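Local coordinates for protein lipocalin AI-4 (Rhodnius prolixus, PDB 5H9N) that binds the cysteinyl leukotriene LTC4 inside a lipocalin barrel and probably serves as a salivary scavenger of such mediators in a blood-feeding insect, at residues W31-H35 and Q129-I134. The protein carries 1 engineered substitution. Sequence-based numbering, arbitrary orientation.
Sequences WYLTH and QSSGEI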
ATOM      1  N   TRP A  31       9.230  -5.313   0.442  1.00 10.83           N
ATOM      2  CA  TRP A  31       7.914  -5.799   0.050  1.00  9.94           C
ATOM      3  C   TRP A  31       7.753  -5.615  -1.467  1.00 10.54           C
ATOM      4  O   TRP A  31       7.932  -4.499  -1.956  1.00 11.91           O
ATOM      5  CB  TRP A  31       6.810  -5.023   0.755  1.00 10.71           C
ATOM      6  CG  TRP A  31       6.568  -5.336   2.206  1.00 10.25           C
ATOM      7  CD1 TRP A  31       6.915  -4.570   3.280  1.00 11.62           C
ATOM      8  CD2 TRP A  31       5.889  -6.481   2.729  1.00  9.99           C
ATOM      9  NE1 TRP A  31       6.488  -5.166   4.447  1.00 12.32           N
ATOM     10  CE2 TRP A  31       5.854  -6.341   4.133  1.00 11.44           C
ATOM     11  CE3 TRP A  31       5.297  -7.609   2.140  1.00 10.66           C
ATOM     12  CZ2 TRP A  31       5.261  -7.296   4.959  1.00 12.86           C
ATOM     13  CZ3 TRP A  31       4.711  -8.546   2.958  1.00 10.60           C
ATOM     14  CH2 TRP A  31       4.681  -8.382   4.350  1.00 10.75           C
ATOM     15  N   TYR A  32       7.369  -6.665  -2.196  1.00  8.55           N
ATOM     16  CA  TYR A  32       7.095  -6.568  -3.632  1.00  7.49           C
ATOM     17  C   TYR A  32       5.613  -6.371  -3.846  1.00  8.02           C
ATOM     18  O   TYR A  32       4.799  -7.096  -3.276  1.00  7.46           O
ATOM     19  CB  TYR A  32       7.569  -7.830  -4.365  1.00  9.39           C
ATOM     20  CG  TYR A  32       9.056  -8.035  -4.289  1.00  9.60           C
ATOM     21  CD1 TYR A  32       9.625  -8.669  -3.192  1.00 12.99           C
ATOM     22  CD2 TYR A  32       9.898  -7.573  -5.296  1.00 11.73           C
ATOM     23  CE1 TYR A  32      10.995  -8.845  -3.097  1.00 15.98           C
ATOM     24  CE2 TYR A  32      11.271  -7.751  -5.215  1.00 11.63           C
ATOM     25  CZ  TYR A  32      11.803  -8.383  -4.111  1.00 12.78           C
ATOM     26  OH  TYR A  32      13.163  -8.569  -3.998  1.00 17.44           O
ATOM     27  N   LEU A  33       5.255  -5.403  -4.687  1.00  7.46           N
ATOM     28  CA  LEU A  33       3.863  -5.168  -5.019  1.00  7.39           C
ATOM     29  C   LEU A  33       3.474  -6.131  -6.144  1.00  7.23           C
ATOM     30  O   LEU A  33       3.778  -5.887  -7.317  1.00  8.00           O
ATOM     31  CB  LEU A  33       3.662  -3.700  -5.420  1.00  7.47           C
ATOM     32  CG  LEU A  33       2.258  -3.290  -5.869  1.00  8.02           C
ATOM     33  CD1 LEU A  33       1.197  -3.807  -4.919  1.00  9.27           C
ATOM     34  CD2 LEU A  33       2.159  -1.766  -6.015  1.00 10.55           C
ATOM     35  N   THR A  34       2.844  -7.246  -5.811  1.00  6.73           N
ATOM     36  CA  THR A  34       2.628  -8.287  -6.814  1.00  7.70           C
ATOM     37  C   THR A  34       1.254  -8.246  -7.485  1.00  7.17           C
ATOM     38  O   THR A  34       1.110  -8.734  -8.591  1.00  7.22           O
ATOM     39  CB  THR A  34       2.851  -9.687  -6.206  1.00  6.84           C
ATOM     40  OG1 THR A  34       1.959  -9.897  -5.103  1.00  8.86           O
ATOM     41  CG2 THR A  34       4.259  -9.850  -5.700  1.00  8.96           C
ATOM     42  N   HIS A  35       0.242  -7.711  -6.812  1.00  7.12           N
ATOM     43  CA  HIS A  35      -1.123  -7.683  -7.329  1.00  6.63           C
ATOM     44  C   HIS A  35      -1.824  -6.423  -6.872  1.00  6.91           C
ATOM     45  O   HIS A  35      -1.483  -5.883  -5.814  1.00  7.84           O
ATOM     46  CB  HIS A  35      -1.961  -8.874  -6.849  1.00  8.40           C
ATOM     47  CG  HIS A  35      -1.423 -10.213  -7.233  1.00  8.74           C
ATOM     48  ND1 HIS A  35      -0.278 -10.736  -6.680  1.00  9.80           N
ATOM     49  CD2 HIS A  35      -1.902 -11.155  -8.080  1.00 11.25           C
ATOM     50  CE1 HIS A  35      -0.055 -11.933  -7.193  1.00 12.46           C
ATOM     51  NE2 HIS A  35      -1.021 -12.206  -8.049  1.00 12.04           N
ATOM     52  N   GLN A 129       8.267 -12.256  -1.267  1.00 11.28           N
ATOM     53  CA  GLN A 129       8.942 -12.816  -2.438  1.00 12.88           C
ATOM     54  C   GLN A 129       8.335 -12.246  -3.720  1.00 10.99           C
ATOM     55  O   GLN A 129       7.123 -12.083  -3.806  1.00 10.61           O
ATOM     56  CB  GLN A 129       8.824 -14.338  -2.461  1.00 14.24           C
ATOM     57  CG  GLN A 129       9.398 -15.028  -1.245  1.00 18.01           C
ATOM     58  CD  GLN A 129       9.206 -16.532  -1.292  1.00 39.37           C
ATOM     59  OE1 GLN A 129       9.807 -17.220  -2.119  1.00 43.91           O
ATOM     60  NE2 GLN A 129       8.367 -17.050  -0.402  1.00 44.43           N
ATOM     61  N   SER A 130       9.165 -11.971  -4.722  1.00 11.15           N
ATOM     62  CA  SER A 130       8.651 -11.463  -6.001  1.00 10.39           C
ATOM     63  C   SER A 130       7.731 -12.476  -6.675  1.00 10.82           C
ATOM     64  O   SER A 130       6.869 -12.101  -7.465  1.00 10.72           O
ATOM     65  CB  SER A 130       9.794 -11.074  -6.940  1.00 12.18           C
ATOM     66  OG  SER A 130      10.551 -12.207  -7.304  1.00 12.26           O
ATOM     67  N   SER A 131       7.923 -13.753  -6.361  1.00 10.30           N
ATOM     68  CA  SER A 131       7.086 -14.821  -6.899  1.00 10.36           C
ATOM     69  C   SER A 131       5.799 -15.032  -6.118  1.00 13.61           C
ATOM     70  O   SER A 131       5.006 -15.914  -6.462  1.00 14.35           O
ATOM     71  CB  SER A 131       7.853 -16.136  -6.921  1.00 12.91           C
ATOM     72  OG  SER A 131       8.333 -16.423  -5.619  1.00 20.27           O
ATOM     73  N   GLY A 132       5.586 -14.245  -5.070  1.00 10.97           N
ATOM     74  CA  GLY A 132       4.418 -14.444  -4.227  1.00 11.54           C
ATOM     75  C   GLY A 132       3.116 -14.231  -4.977  1.00 11.34           C
ATOM     76  O   GLY A 132       3.012 -13.379  -5.853  1.00 13.44           O
ATOM     77  N   GLU A 133       2.107 -15.023  -4.640  1.00 12.87           N
ATOM     78  CA  GLU A 133       0.817 -14.840  -5.279  1.00 14.24           C
ATOM     79  C   GLU A 133      -0.244 -14.669  -4.197  1.00 11.55           C
ATOM     80  O   GLU A 133       0.033 -14.055  -3.173  1.00 13.31           O
ATOM     81  CB  GLU A 133       0.533 -15.993  -6.250  1.00 15.52           C
ATOM     82  CG  GLU A 133       1.471 -15.953  -7.471  1.00 18.14           C
ATOM     83  CD  GLU A 133       1.252 -17.097  -8.442  1.00 34.06           C
ATOM     84  OE1 GLU A 133       0.199 -17.119  -9.110  1.00 39.80           O
ATOM     85  OE2 GLU A 133       2.144 -17.966  -8.552  1.00 37.48           O
ATOM     86  N   ILE A 134      -1.451 -15.173  -4.412  1.00 11.10           N
ATOM     87  CA  ILE A 134      -2.528 -14.857  -3.475  1.00 11.04           C
ATOM     88  C   ILE A 134      -2.546 -15.886  -2.350  1.00 11.12           C
ATOM     89  O   ILE A 134      -2.748 -17.075  -2.592  1.00 11.89           O
ATOM     90  CB  ILE A 134      -3.895 -14.800  -4.176  1.00 12.15           C
ATOM     91  CG1 ILE A 134      -3.816 -13.820  -5.359  1.00 19.00           C
ATOM     92  CG2 ILE A 134      -4.997 -14.422  -3.176  1.00 17.22           C
ATOM     93  CD1 ILE A 134      -5.085 -13.666  -6.140  1.00 28.90           C
TER
HETATM   94  O   HOH W   1      -1.333 -14.619  -9.413  1.00 25.39           O
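Tyr32 and Ser130 meet where the first strand of the lipocalin barrel, 30-36, is flanked on its outer side by the loop segment 129-134, which opens with a type I beta turn, Gln129-Gly132, and lies between strand 120-127 and helix 139-144. The Tyr32 ring lies alongside the turn: Ser130 CB stands over its face in a CH-pi contact, 4.0 Å from the centroid and 16° off the normal, while Ser130 N approaches the same ring nearer the rim, 3.7 Å from Tyr32 CD1. Next along the strand, Thr34 sets CB and CG2 against the carbonyl oxygens of the turn, with Thr34 CB 3.7 Å from Gly132 O. Thr34 CG2, anti to the carbonyl carbon, points there, and Thr34 OG1 (chi1 59°) is hydrogen-bonded to His35 ND1 at 2.9 Å. That bond should limit rotation of the imidazole, whose CE1 reaches Gly132 O at the ring edge and touches Glu133 CA, while Ile134 CG1 lies over one face.

Further out, the turn is closed by Gly132 N to Gln129 O, 2.9 Å. Asn127 ND2 donates to both Thr34 OG1 and Glu133 O, tying strand to loop from the neighbouring strand, and Ser130 OG is hydrogen-bonded to Ser156 O at the C-terminus. Thr34 and His35 form a classic beta bulge opposite Leu125. Trp31 points away from the loop and touches the bound leukotriene, so the loop lies on the outer face of a strand whose Trp31 lines the pocket. At the NE2 edge of the imidazole, in its plane, one water joins His35 NE2, 2.8 Å away, to Glu133 OE1, which accepts its hydrogen at 2.9 Å.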